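Local coordinates for Serine/threonine-protein kinase PknE (Mycobacterium tuberculosis, PDB 2H34), which transfers phosphate from ATP to serine and threonine residues of proteins and probably promotes survival of the bacterium in infected macrophages, at residues D217-T222 with E278-T283; V140-S145 with D171-V176; D120-L125 with K161-L166; V97-F102 with V111-I116. All coordinates share one frame; numbering follows the deposited sequence.

Contact 1. Residues D217-T222 with E278-T283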
loop_
_atom_site.group_PDB
_atom_site.type_symbol
_atom_site.label_atom_id
_atom_site.label_comp_id
_atom_site.label_asym_id
_atom_site.label_seq_id
_atom_site.Cartn_x
_atom_site.Cartn_y
_atom_site.Cartn_z
ATOM N N ASP A 217 4.658 -4.325 7.357
ATOM C CA ASP A 217 4.372 -4.202 5.914
ATOM C C ASP A 217 4.895 -5.349 5.029
ATOM O O ASP A 217 4.254 -5.718 4.041
ATOM C CB ASP A 217 4.798 -2.831 5.356
ATOM C CG ASP A 217 6.211 -2.424 5.753
ATOM O OD1 ASP A 217 6.772 -1.510 5.102
ATOM O OD2 ASP A 217 6.760 -2.988 6.716
ATOM N N ILE A 218 6.039 -5.923 5.399
ATOM C CA ILE A 218 6.595 -7.091 4.709
ATOM C C ILE A 218 5.606 -8.254 4.730
ATOM O O ILE A 218 5.430 -8.942 3.727
ATOM C CB ILE A 218 7.971 -7.510 5.314
ATOM C CG1 ILE A 218 9.037 -6.480 4.938
ATOM C CG2 ILE A 218 8.401 -8.897 4.825
ATOM C CD1 ILE A 218 10.013 -6.194 6.013
ATOM N N TYR A 219 4.955 -8.447 5.872
ATOM C CA TYR A 219 3.938 -9.486 6.037
ATOM C C TYR A 219 2.782 -9.185 5.089
ATOM O O TYR A 219 2.398 -10.033 4.270
ATOM C CB TYR A 219 3.430 -9.523 7.487
ATOM C CG TYR A 219 2.462 -10.657 7.830
ATOM C CD1 TYR A 219 2.915 -11.793 8.496
ATOM C CD2 TYR A 219 1.098 -10.577 7.538
ATOM C CE1 TYR A 219 2.057 -12.830 8.838
ATOM C CE2 TYR A 219 0.228 -11.620 7.873
ATOM C CZ TYR A 219 0.726 -12.744 8.521
ATOM O OH TYR A 219 -0.080 -13.802 8.872
ATOM N N ALA A 220 2.236 -7.973 5.208
ATOM C CA ALA A 220 1.128 -7.535 4.381
ATOM C C ALA A 220 1.403 -7.786 2.886
ATOM O O ALA A 220 0.612 -8.444 2.198
ATOM C CB ALA A 220 0.845 -6.078 4.648
ATOM N N LEU A 221 2.548 -7.308 2.402
ATOM C CA LEU A 221 2.900 -7.446 0.981
ATOM C C LEU A 221 2.861 -8.894 0.500
ATOM O O LEU A 221 2.521 -9.168 -0.654
ATOM C CB LEU A 221 4.274 -6.840 0.699
ATOM C CG LEU A 221 4.630 -6.518 -0.750
ATOM C CD1 LEU A 221 3.744 -5.420 -1.282
ATOM C CD2 LEU A 221 6.090 -6.104 -0.863
ATOM N N THR A 222 3.204 -9.814 1.396
ATOM C CA THR A 222 3.248 -11.224 1.048
ATOM C C THR A 222 1.828 -11.788 0.904
ATOM O O THR A 222 1.560 -12.559 -0.025
ATOM C CB THR A 222 4.103 -12.025 2.051
ATOM O OG1 THR A 222 5.303 -11.304 2.322
ATOM C CG2 THR A 222 4.468 -13.374 1.487
ATOM N N GLU A 278 10.761 -12.580 13.165
ATOM C CA GLU A 278 12.186 -12.736 12.919
ATOM C C GLU A 278 12.508 -13.840 11.924
ATOM O O GLU A 278 13.656 -13.992 11.534
ATOM C CB GLU A 278 12.937 -12.951 14.229
ATOM C CG GLU A 278 12.794 -11.776 15.175
ATOM C CD GLU A 278 13.469 -12.000 16.515
ATOM O OE1 GLU A 278 13.096 -12.958 17.233
ATOM O OE2 GLU A 278 14.367 -11.197 16.859
ATOM N N ASP A 279 11.497 -14.597 11.506
ATOM C CA ASP A 279 11.675 -15.600 10.456
ATOM C C ASP A 279 11.381 -15.091 9.064
ATOM O O ASP A 279 11.616 -15.804 8.096
ATOM C CB ASP A 279 10.797 -16.800 10.727
ATOM C CG ASP A 279 10.924 -17.260 12.126
ATOM O OD1 ASP A 279 12.029 -17.075 12.677
ATOM O OD2 ASP A 279 9.934 -17.780 12.685
ATOM N N ARG A 280 10.850 -13.878 8.965
ATOM C CA ARG A 280 10.390 -13.361 7.689
ATOM C C ARG A 280 11.547 -12.651 7.035
ATOM O O ARG A 280 12.622 -12.559 7.630
ATOM C CB ARG A 280 9.228 -12.388 7.878
ATOM C CG ARG A 280 7.995 -13.013 8.478
ATOM C CD ARG A 280 6.939 -11.958 8.692
ATOM N NE ARG A 280 6.080 -12.254 9.836
ATOM C CZ ARG A 280 5.633 -11.329 10.682
ATOM N NH1 ARG A 280 5.983 -10.059 10.515
ATOM N NH2 ARG A 280 4.844 -11.666 11.691
ATOM N N TYR A 281 11.331 -12.147 5.821
ATOM C CA TYR A 281 12.330 -11.333 5.168
ATOM C C TYR A 281 12.454 -10.041 5.939
ATOM O O TYR A 281 11.487 -9.572 6.521
ATOM C CB TYR A 281 11.947 -11.051 3.727
ATOM C CG TYR A 281 11.722 -12.289 2.882
ATOM C CD1 TYR A 281 10.439 -12.799 2.685
ATOM C CD2 TYR A 281 12.785 -12.935 2.260
ATOM C CE1 TYR A 281 10.229 -13.930 1.903
ATOM C CE2 TYR A 281 12.585 -14.057 1.476
ATOM C CZ TYR A 281 11.312 -14.550 1.307
ATOM O OH TYR A 281 11.112 -15.654 0.527
ATOM N N VAL A 282 13.662 -9.494 5.968
ATOM C CA VAL A 282 13.953 -8.271 6.711
ATOM C C VAL A 282 13.510 -7.037 5.922
ATOM O O VAL A 282 13.149 -6.008 6.504
ATOM C CB VAL A 282 15.451 -8.216 7.078
ATOM C CG1 VAL A 282 15.848 -6.856 7.652
ATOM C CG2 VAL A 282 15.740 -9.303 8.087
ATOM N N THR A 283 13.541 -7.162 4.596
ATOM C CA THR A 283 13.032 -6.130 3.705
ATOM C C THR A 283 12.036 -6.637 2.654
ATOM O O THR A 283 11.990 -7.823 2.311
ATOM C CB THR A 283 14.161 -5.419 2.939
ATOM O OG1 THR A 283 14.727 -6.323 1.986
ATOM C CG2 THR A 283 15.224 -4.905 3.889
#
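Tyr219 and Arg280 meet in the C-terminal lobe of the protein kinase fold. Helix 217-230 is the central F helix of this lobe. Residues 278-283 form the turn and loop that lead into helix 284-293. The Tyr219 ring presents an edge to a face of the Arg280 guanidinium. Tyr219 CD1 stands 3.4 Å above the Arg280 guanidinium plane, off centre, and the two planes are 72° apart. This is an edge-on approach and not a flat stack. Tyr219 reaches it with CG anti to the backbone N (chi1 -174°), which swings the ring out from the helix. Arg280 runs straight to CD and then bends at chi3 (-149°), which turns the guanidinium across the ring edge. The group is fixed by other partners. NH2 makes a salt bridge with Glu205, and NE donates to the backbone O of Ala274. The pair with Glu205 matches the ion pair between the APE motif and a C-lobe arginine that is a hallmark of protein kinases.

Ile218 carries the second half of the contact. CG1, CG2 and CD1 of Ile218 lie along the backbone of the loop. Ile218 CG2 lies 3.6 Å from Tyr281 O and 4.3 Å from Tyr281 CB. Ile218 CG1 is 3.8 Å from Thr283 C. The carbonyl side of the loop thus lies over an apolar branch. No hydrogen bond joins the two segments. Within the helix, Thr222 turns its hydroxyl back on the preceding turn, and Thr222 OG1 donates to Ile218 O at 2.8 Å.

Contact 2. Residues V140-S145 with D171-V176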
loop_
_atom_site.group_PDB
_atom_site.type_symbol
_atom_site.label_atom_id
_atom_site.label_comp_id
_atom_site.label_asym_id
_atom_site.label_seq_id
_atom_site.Cartn_x
_atom_site.Cartn_y
_atom_site.Cartn_z
ATOM N N VAL A 140 4.538 -6.424 -7.159
ATOM C CA VAL A 140 5.074 -6.516 -5.791
ATOM C C VAL A 140 6.434 -5.824 -5.652
ATOM O O VAL A 140 6.682 -5.127 -4.672
ATOM C CB VAL A 140 5.133 -7.973 -5.305
ATOM C CG1 VAL A 140 5.882 -8.084 -4.003
ATOM C CG2 VAL A 140 3.718 -8.501 -5.119
ATOM N N ARG A 141 7.289 -5.984 -6.658
ATOM C CA ARG A 141 8.637 -5.411 -6.620
ATOM C C ARG A 141 8.614 -3.901 -6.431
ATOM O O ARG A 141 9.288 -3.383 -5.551
ATOM C CB ARG A 141 9.460 -5.809 -7.857
ATOM C CG ARG A 141 10.955 -5.539 -7.699
ATOM C CD ARG A 141 11.747 -5.749 -8.968
ATOM N NE ARG A 141 11.522 -7.086 -9.522
ATOM C CZ ARG A 141 11.071 -7.328 -10.756
ATOM N NH1 ARG A 141 10.810 -6.318 -11.589
ATOM N NH2 ARG A 141 10.885 -8.582 -11.168
ATOM N N GLN A 142 7.804 -3.219 -7.234
ATOM C CA GLN A 142 7.663 -1.763 -7.175
ATOM C C GLN A 142 7.085 -1.235 -5.868
ATOM O O GLN A 142 7.531 -0.206 -5.388
ATOM C CB GLN A 142 6.793 -1.247 -8.312
ATOM C CG GLN A 142 7.278 -1.555 -9.687
ATOM C CD GLN A 142 6.221 -1.258 -10.722
ATOM O OE1 GLN A 142 5.531 -2.164 -11.182
ATOM N NE2 GLN A 142 6.070 0.016 -11.084
ATOM N N ILE A 143 6.069 -1.896 -5.311
ATOM C CA ILE A 143 5.493 -1.440 -4.055
ATOM C C ILE A 143 6.436 -1.711 -2.887
ATOM O O ILE A 143 6.583 -0.865 -2.003
ATOM C CB ILE A 143 4.097 -2.051 -3.786
ATOM C CG1 ILE A 143 3.060 -1.398 -4.676
ATOM C CG2 ILE A 143 3.661 -1.837 -2.347
ATOM C CD1 ILE A 143 2.826 -2.172 -5.889
ATOM N N GLY A 144 7.078 -2.878 -2.884
ATOM C CA GLY A 144 8.034 -3.216 -1.822
ATOM C C GLY A 144 9.139 -2.178 -1.774
ATOM O O GLY A 144 9.625 -1.786 -0.700
ATOM N N SER A 145 9.493 -1.712 -2.964
ATOM C CA SER A 145 10.469 -0.657 -3.133
ATOM C C SER A 145 9.992 0.622 -2.448
ATOM O O SER A 145 10.725 1.207 -1.653
ATOM C CB SER A 145 10.749 -0.441 -4.627
ATOM O OG SER A 145 11.683 0.583 -4.831
ATOM N N ASP A 171 1.944 -1.206 -16.325
ATOM C CA ASP A 171 2.041 -1.896 -15.043
ATOM C C ASP A 171 2.897 -1.111 -14.063
ATOM O O ASP A 171 3.558 -1.686 -13.215
ATOM C CB ASP A 171 2.647 -3.292 -15.226
ATOM C CG ASP A 171 1.616 -4.351 -15.542
ATOM O OD1 ASP A 171 0.428 -4.016 -15.731
ATOM O OD2 ASP A 171 2.004 -5.534 -15.590
ATOM N N PHE A 172 2.912 0.204 -14.190
ATOM C CA PHE A 172 3.681 1.005 -13.270
ATOM C C PHE A 172 2.850 1.244 -12.029
ATOM O O PHE A 172 1.748 1.775 -12.113
ATOM C CB PHE A 172 4.068 2.326 -13.892
ATOM C CG PHE A 172 5.136 3.024 -13.152
ATOM C CD1 PHE A 172 6.444 2.915 -13.553
ATOM C CD2 PHE A 172 4.842 3.772 -12.026
ATOM C CE1 PHE A 172 7.447 3.549 -12.866
ATOM C CE2 PHE A 172 5.842 4.401 -11.321
ATOM C CZ PHE A 172 7.150 4.289 -11.749
ATOM N N ALA A 173 3.380 0.863 -10.876
ATOM C CA ALA A 173 2.598 0.898 -9.654
ATOM C C ALA A 173 3.126 1.870 -8.618
ATOM O O ALA A 173 4.313 1.905 -8.348
ATOM C CB ALA A 173 2.491 -0.491 -9.062
ATOM N N TYR A 174 2.214 2.637 -8.031
ATOM C CA TYR A 174 2.523 3.523 -6.924
ATOM C C TYR A 174 1.882 3.046 -5.645
ATOM O O TYR A 174 0.751 2.566 -5.646
ATOM C CB TYR A 174 1.952 4.900 -7.177
ATOM C CG TYR A 174 2.583 5.639 -8.293
ATOM C CD1 TYR A 174 3.723 6.381 -8.080
ATOM C CD2 TYR A 174 2.019 5.624 -9.566
ATOM C CE1 TYR A 174 4.308 7.083 -9.121
ATOM C CE2 TYR A 174 2.587 6.324 -10.599
ATOM C CZ TYR A 174 3.728 7.048 -10.365
ATOM O OH TYR A 174 4.318 7.733 -11.374
ATOM N N LEU A 175 2.593 3.232 -4.544
ATOM C CA LEU A 175 2.001 3.063 -3.228
ATOM C C LEU A 175 1.335 4.380 -2.846
ATOM O O LEU A 175 2.015 5.403 -2.725
ATOM C CB LEU A 175 3.071 2.678 -2.194
ATOM C CG LEU A 175 2.582 2.602 -0.747
ATOM C CD1 LEU A 175 1.846 1.289 -0.482
ATOM C CD2 LEU A 175 3.723 2.789 0.238
ATOM N N VAL A 176 0.010 4.351 -2.683
ATOM C CA VAL A 176 -0.755 5.528 -2.226
ATOM C C VAL A 176 -1.368 5.302 -0.843
ATOM O O VAL A 176 -1.704 4.175 -0.487
ATOM C CB VAL A 176 -1.876 5.936 -3.217
ATOM C CG1 VAL A 176 -1.294 6.579 -4.441
ATOM C CG2 VAL A 176 -2.719 4.741 -3.617
#
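The backbone O of Asp171 lies 2.9 Å from Gln142 OE1 as modelled. The backbone N of Ala173 lies 2.8 Å from Gln142 NE2. The two ends of this amide are probably exchanged in the model, so the place of the group is firmer than the identity of its atoms. Beyond CG the Gln142 chain is extended, and this carries the amide from the helix to the start of strand 173-175. There the amide end also lies over one face of the Phe172 ring. His95 stacks on the Phe172 ring as well.

One residue on, Ile143 makes the apolar half. Ile143 CD1 meets Ala173 CB at 3.6 Å. Ile143 CG2, placed anti to the backbone N, comes within 4.1 Å of Leu175 CD1, and these two side chains cross at about a right angle. Ala173 and Leu175 both point their CB at the helix, while Tyr174 between them points away. The helix and strand segments run 7.5 Å apart at their closest, at 30° to each other. Asp171 sends its carboxylate to Arg135, earlier on the same helix. This is the C lobe of a protein kinase, where the E helix packs on the strand that leads to the DFG motif.

Contact 3. Residues D120-L125 with K161-L166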
loop_
_atom_site.group_PDB
_atom_site.type_symbol
_atom_site.label_atom_id
_atom_site.label_comp_id
_atom_site.label_asym_id
_atom_site.label_seq_id
_atom_site.Cartn_x
_atom_site.Cartn_y
_atom_site.Cartn_z
ATOM N N ASP A 120 -6.882 0.390 -9.065
ATOM C CA ASP A 120 -6.517 -0.410 -7.893
ATOM C C ASP A 120 -6.130 -1.792 -8.312
ATOM O O ASP A 120 -6.716 -2.361 -9.233
ATOM C CB ASP A 120 -7.713 -0.645 -6.966
ATOM C CG ASP A 120 -8.313 0.615 -6.436
ATOM O OD1 ASP A 120 -7.997 1.712 -6.940
ATOM O OD2 ASP A 120 -9.123 0.496 -5.503
ATOM N N LEU A 121 -5.187 -2.363 -7.580
ATOM C CA LEU A 121 -4.950 -3.782 -7.658
ATOM C C LEU A 121 -6.258 -4.510 -7.270
ATOM O O LEU A 121 -6.672 -5.469 -7.932
ATOM C CB LEU A 121 -3.778 -4.150 -6.758
ATOM C CG LEU A 121 -3.235 -5.578 -6.797
ATOM C CD1 LEU A 121 -2.914 -6.029 -8.204
ATOM C CD2 LEU A 121 -2.002 -5.683 -5.915
ATOM N N ALA A 122 -6.923 -4.015 -6.225
ATOM C CA ALA A 122 -8.269 -4.457 -5.866
ATOM C C ALA A 122 -9.228 -4.437 -7.064
ATOM O O ALA A 122 -9.944 -5.407 -7.287
ATOM C CB ALA A 122 -8.810 -3.613 -4.740
ATOM N N ALA A 123 -9.229 -3.354 -7.837
ATOM C CA ALA A 123 -10.067 -3.268 -9.036
ATOM C C ALA A 123 -9.639 -4.242 -10.130
ATOM O O ALA A 123 -10.483 -4.924 -10.699
ATOM C CB ALA A 123 -10.118 -1.829 -9.583
HETATM N N MSE A 124 -8.339 -4.296 -10.428
HETATM C CA MSE A 124 -7.793 -5.304 -11.344
HETATM C C MSE A 124 -8.277 -6.711 -11.003
HETATM O O MSE A 124 -8.897 -7.372 -11.825
HETATM C CB MSE A 124 -6.268 -5.335 -11.308
HETATM C CG MSE A 124 -5.579 -4.097 -11.756
HETATM SE SE MSE A 124 -3.836 -4.425 -12.644
HETATM C CE MSE A 124 -2.885 -5.413 -11.303
ATOM N N LEU A 125 -7.977 -7.164 -9.790
ATOM C CA LEU A 125 -8.206 -8.552 -9.425
ATOM C C LEU A 125 -9.648 -8.954 -9.663
ATOM O O LEU A 125 -9.901 -9.993 -10.285
ATOM C CB LEU A 125 -7.776 -8.826 -7.980
ATOM C CG LEU A 125 -6.253 -8.760 -7.782
ATOM C CD1 LEU A 125 -5.851 -8.429 -6.346
ATOM C CD2 LEU A 125 -5.553 -10.030 -8.275
ATOM N N LYS A 161 -2.672 -2.540 1.514
ATOM C CA LYS A 161 -3.887 -3.111 0.960
ATOM C C LYS A 161 -3.744 -2.962 -0.546
ATOM O O LYS A 161 -3.149 -1.987 -1.002
ATOM C CB LYS A 161 -5.107 -2.311 1.424
ATOM C CG LYS A 161 -5.407 -2.370 2.912
ATOM C CD LYS A 161 -5.907 -1.013 3.470
ATOM C CE LYS A 161 -7.431 -0.881 3.483
ATOM N NZ LYS A 161 -7.963 -0.202 2.274
ATOM N N PRO A 162 -4.289 -3.913 -1.329
ATOM C CA PRO A 162 -4.352 -3.762 -2.791
ATOM C C PRO A 162 -5.028 -2.460 -3.208
ATOM O O PRO A 162 -4.703 -1.880 -4.246
ATOM C CB PRO A 162 -5.202 -4.950 -3.220
ATOM C CG PRO A 162 -4.960 -5.968 -2.161
ATOM C CD PRO A 162 -4.849 -5.200 -0.890
ATOM N N GLU A 163 -5.956 -2.007 -2.375
ATOM C CA GLU A 163 -6.660 -0.754 -2.557
ATOM C C GLU A 163 -5.710 0.442 -2.345
ATOM O O GLU A 163 -6.099 1.587 -2.543
ATOM C CB GLU A 163 -7.851 -0.700 -1.595
ATOM C CG GLU A 163 -8.766 -1.982 -1.605
ATOM C CD GLU A 163 -8.284 -3.163 -0.685
ATOM O OE1 GLU A 163 -8.034 -2.931 0.527
ATOM O OE2 GLU A 163 -8.191 -4.333 -1.159
ATOM N N ASN A 164 -4.464 0.171 -1.958
ATOM C CA ASN A 164 -3.447 1.216 -1.799
ATOM C C ASN A 164 -2.415 1.127 -2.902
ATOM O O ASN A 164 -1.349 1.761 -2.835
ATOM C CB ASN A 164 -2.702 1.051 -0.471
ATOM C CG ASN A 164 -3.586 1.246 0.734
ATOM O OD1 ASN A 164 -3.529 0.456 1.689
ATOM N ND2 ASN A 164 -4.409 2.299 0.712
ATOM N N ILE A 165 -2.722 0.297 -3.895
ATOM C CA ILE A 165 -1.813 0.011 -4.990
ATOM C C ILE A 165 -2.492 0.443 -6.292
ATOM O O ILE A 165 -3.574 -0.037 -6.637
ATOM C CB ILE A 165 -1.428 -1.484 -5.016
ATOM C CG1 ILE A 165 -0.683 -1.854 -3.740
ATOM C CG2 ILE A 165 -0.564 -1.804 -6.217
ATOM C CD1 ILE A 165 -0.489 -3.348 -3.531
ATOM N N LEU A 166 -1.843 1.362 -6.995
ATOM C CA LEU A 166 -2.400 1.992 -8.174
ATOM C C LEU A 166 -1.552 1.645 -9.375
ATOM O O LEU A 166 -0.374 1.995 -9.426
ATOM C CB LEU A 166 -2.432 3.508 -7.979
ATOM C CG LEU A 166 -3.164 4.373 -9.018
ATOM C CD1 LEU A 166 -4.666 4.081 -9.040
ATOM C CD2 LEU A 166 -2.897 5.855 -8.756
#
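Leu121 sets its CB into the hollow between Pro162 and Ile165. Leu121 CB is 3.9 Å from Pro162 CB on one side of this hollow, and it also touches CB and CG2 of Ile165. Beyond it, Leu121 and Ile165 lie side by side and point the same way, with Leu121 CD2 3.7 Å from Ile165 CD1. Leu121 has CG anti to the backbone N (chi1 -173°), which lays its branches along the isoleucine. Val224 of helix 217-230 packs on Leu121, Pro162 and Ile165 and adds to this apolar cluster.

The next bump is Ala122. Ala122 CB rests against Glu163, 3.5 Å from Glu163 CG, with Pro162 CB close by. Glu163 points its CB away from the helix, but chi1 (-49°) puts CG against the alanine methyl. The bend at chi2 (85°) then folds the carboxylate back, which leaves OE2 near the same methyl. Its OE1 is held by a salt bridge to Lys161 NZ. Asp120 pairs with Leu166 as an antiparallel, non-hydrogen-bonded pair at the edge of the small C-lobe sheet.

Asp120 precedes the helix but its side chain makes no capping bond. Leu121 N, in the first turn, donates instead to Ile165 O at 3.0 Å, and weakly to Pro162 O at 3.4 Å. Leu121 N is thus met by one carbonyl of the catalytic loop and one of the strand that follows it, and apart from these backbone bonds the contact is mainly apolar.

Contact 4. Residues V97-F102 with V111-I116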
loop_
_atom_site.group_PDB
_atom_site.type_symbol
_atom_site.label_atom_id
_atom_site.label_comp_id
_atom_site.label_asym_id
_atom_site.label_seq_id
_atom_site.Cartn_x
_atom_site.Cartn_y
_atom_site.Cartn_z
ATOM N N VAL A 97 4.149 8.600 -4.940
ATOM C CA VAL A 97 3.619 9.866 -5.420
ATOM C C VAL A 97 4.454 11.032 -4.905
ATOM O O VAL A 97 4.678 11.145 -3.703
ATOM C CB VAL A 97 2.158 10.062 -4.959
ATOM C CG1 VAL A 97 1.604 11.378 -5.483
ATOM C CG2 VAL A 97 1.287 8.897 -5.415
ATOM N N PRO A 98 4.948 11.876 -5.829
ATOM C CA PRO A 98 5.638 13.130 -5.516
ATOM C C PRO A 98 4.718 14.068 -4.764
ATOM O O PRO A 98 3.542 14.183 -5.132
ATOM C CB PRO A 98 5.920 13.719 -6.892
ATOM C CG PRO A 98 5.932 12.552 -7.799
ATOM C CD PRO A 98 4.897 11.633 -7.281
ATOM N N ILE A 99 5.234 14.714 -3.717
ATOM C CA ILE A 99 4.485 15.764 -3.027
ATOM C C ILE A 99 4.932 17.107 -3.580
ATOM O O ILE A 99 6.122 17.433 -3.526
ATOM C CB ILE A 99 4.720 15.742 -1.497
ATOM C CG1 ILE A 99 4.232 14.428 -0.869
ATOM C CG2 ILE A 99 4.070 16.948 -0.815
ATOM C CD1 ILE A 99 3.014 13.809 -1.511
ATOM N N HIS A 100 3.991 17.884 -4.115
ATOM C CA HIS A 100 4.327 19.219 -4.618
ATOM C C HIS A 100 4.537 20.216 -3.513
ATOM O O HIS A 100 5.527 20.924 -3.506
ATOM C CB HIS A 100 3.271 19.754 -5.575
ATOM C CG HIS A 100 3.111 18.933 -6.811
ATOM N ND1 HIS A 100 1.881 18.688 -7.386
ATOM C CD2 HIS A 100 4.024 18.288 -7.578
ATOM C CE1 HIS A 100 2.047 17.932 -8.457
ATOM N NE2 HIS A 100 3.335 17.669 -8.593
ATOM N N ASP A 101 3.602 20.267 -2.579
ATOM C CA ASP A 101 3.584 21.331 -1.595
ATOM C C ASP A 101 2.668 20.938 -0.458
ATOM O O ASP A 101 1.914 19.975 -0.578
ATOM C CB ASP A 101 3.083 22.619 -2.256
ATOM C CG ASP A 101 3.287 23.846 -1.396
ATOM O OD1 ASP A 101 4.137 23.827 -0.484
ATOM O OD2 ASP A 101 2.580 24.842 -1.643
ATOM N N PHE A 102 2.750 21.685 0.642
ATOM C CA PHE A 102 1.873 21.514 1.798
ATOM C C PHE A 102 1.981 22.712 2.747
ATOM O O PHE A 102 2.964 23.456 2.713
ATOM C CB PHE A 102 2.186 20.206 2.533
ATOM C CG PHE A 102 3.645 20.020 2.859
ATOM C CD1 PHE A 102 4.510 19.422 1.946
ATOM C CD2 PHE A 102 4.154 20.419 4.089
ATOM C CE1 PHE A 102 5.862 19.238 2.254
ATOM C CE2 PHE A 102 5.503 20.237 4.402
ATOM C CZ PHE A 102 6.352 19.648 3.484
ATOM N N VAL A 111 -2.233 19.007 1.398
ATOM C CA VAL A 111 -1.085 18.384 0.739
ATOM C C VAL A 111 -1.357 18.279 -0.761
ATOM O O VAL A 111 -2.319 17.645 -1.191
ATOM C CB VAL A 111 -0.743 16.996 1.325
ATOM C CG1 VAL A 111 0.392 16.362 0.545
ATOM C CG2 VAL A 111 -0.358 17.109 2.796
ATOM N N ASP A 112 -0.507 18.929 -1.545
ATOM C CA ASP A 112 -0.639 18.959 -2.990
ATOM C C ASP A 112 0.317 17.949 -3.587
ATOM O O ASP A 112 1.519 18.003 -3.346
ATOM C CB ASP A 112 -0.322 20.365 -3.501
ATOM C CG ASP A 112 -0.025 20.407 -4.990
ATOM O OD1 ASP A 112 0.064 19.343 -5.636
ATOM O OD2 ASP A 112 0.132 21.524 -5.519
HETATM N N MSE A 113 -0.216 17.037 -4.388
HETATM C CA MSE A 113 0.598 15.975 -4.971
HETATM C C MSE A 113 0.289 15.734 -6.437
HETATM O O MSE A 113 -0.767 16.131 -6.934
HETATM C CB MSE A 113 0.417 14.683 -4.184
HETATM C CG MSE A 113 -0.972 14.527 -3.635
HETATM SE SE MSE A 113 -1.247 12.919 -2.604
HETATM C CE MSE A 113 -0.711 13.524 -0.785
ATOM N N ARG A 114 1.237 15.082 -7.109
ATOM C CA ARG A 114 1.118 14.623 -8.494
ATOM C C ARG A 114 -0.115 13.731 -8.686
ATOM O O ARG A 114 -0.400 12.849 -7.867
ATOM C CB ARG A 114 2.411 13.880 -8.866
ATOM C CG ARG A 114 2.574 13.426 -10.315
ATOM C CD ARG A 114 3.921 13.908 -10.846
ATOM N NE ARG A 114 4.647 12.914 -11.633
ATOM C CZ ARG A 114 5.820 13.143 -12.223
ATOM N NH1 ARG A 114 6.391 14.331 -12.118
ATOM N NH2 ARG A 114 6.432 12.189 -12.916
ATOM N N LEU A 115 -0.858 13.983 -9.759
ATOM C CA LEU A 115 -2.054 13.205 -10.051
ATOM C C LEU A 115 -1.727 11.983 -10.887
ATOM O O LEU A 115 -1.103 12.097 -11.941
ATOM C CB LEU A 115 -3.084 14.049 -10.799
ATOM C CG LEU A 115 -4.205 13.208 -11.420
ATOM C CD1 LEU A 115 -5.434 13.173 -10.515
ATOM C CD2 LEU A 115 -4.544 13.699 -12.825
ATOM N N ILE A 116 -2.188 10.822 -10.442
ATOM C CA ILE A 116 -1.910 9.607 -11.173
ATOM C C ILE A 116 -3.165 8.932 -11.671
ATOM O O ILE A 116 -4.180 8.927 -10.991
ATOM C CB ILE A 116 -1.083 8.638 -10.334
ATOM C CG1 ILE A 116 0.299 9.239 -10.054
ATOM C CG2 ILE A 116 -0.948 7.298 -11.040
ATOM C CD1 ILE A 116 1.036 9.725 -11.308
#
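His100 and Asp112 cross the strand pair with ring and carboxylate nearly perpendicular, 88° apart. His100 ND1 donates to Asp112 OD1 at 2.6 Å. The oxygen lies close to the ring plane, and the donor comes from its syn side, 34° out of the carboxylate plane. His100 CG is anti to its carbonyl carbon, which turns the ring across the neighbouring strand. One face of the ring lies over Arg114 N. The other carboxylate oxygen, Asp112 OD2, bonds to the hydroxyl of Tyr36.

His100 and Asp101 together face Asp112 in a classic beta bulge. Asp112 O accepts from His100 N at 2.6 Å and from Asp101 N at 3.2 Å. Asp112 N returns a bond to Asp101 O.

On the face that holds Ile99, Phe102, Val111 and Met113 the packing is apolar. Ile99 and the selenomethionine Met113 run side by side, with Ile99 CD1 3.8 Å from Met113 CE. Ile99 CG2 leans obliquely on Val111 CG1 at 4.0 Å. At the open end of the hairpin Arg114 N donates to Pro98 O at 3.2 Å, and Pro98 CG lies over one face of the Arg114 guanidinium.

Strand 99-105 is an outermost strand of the five-stranded N-lobe sheet. Strand 108-114 lies between it and strand 60-66, to which it is bonded through Val111 with Lys65 and Met113 with Ala63.

In the fold
From the N terminus, contact 4 comes first. It closes the short hairpin of strands 99-105 and 108-114 in the N lobe. The chain then enters the C lobe, where contact 3 spans residues 120 to 166 and contact 2 spans 140 to 176. These two cross, and they meet in one small sheet, where strands 165-167 and 173-175 are neighbours. Contact 1 follows in series and closes a loop of 55 residues, about half of them helical. Leu221 of contact 1 packs on Val140, Ile143 and Gly144 of contact 2, which joins two C-lobe helices. Val97 of contact 4 packs on Val176 and Ile116 on Tyr174, both of contact 2, linking the lobes.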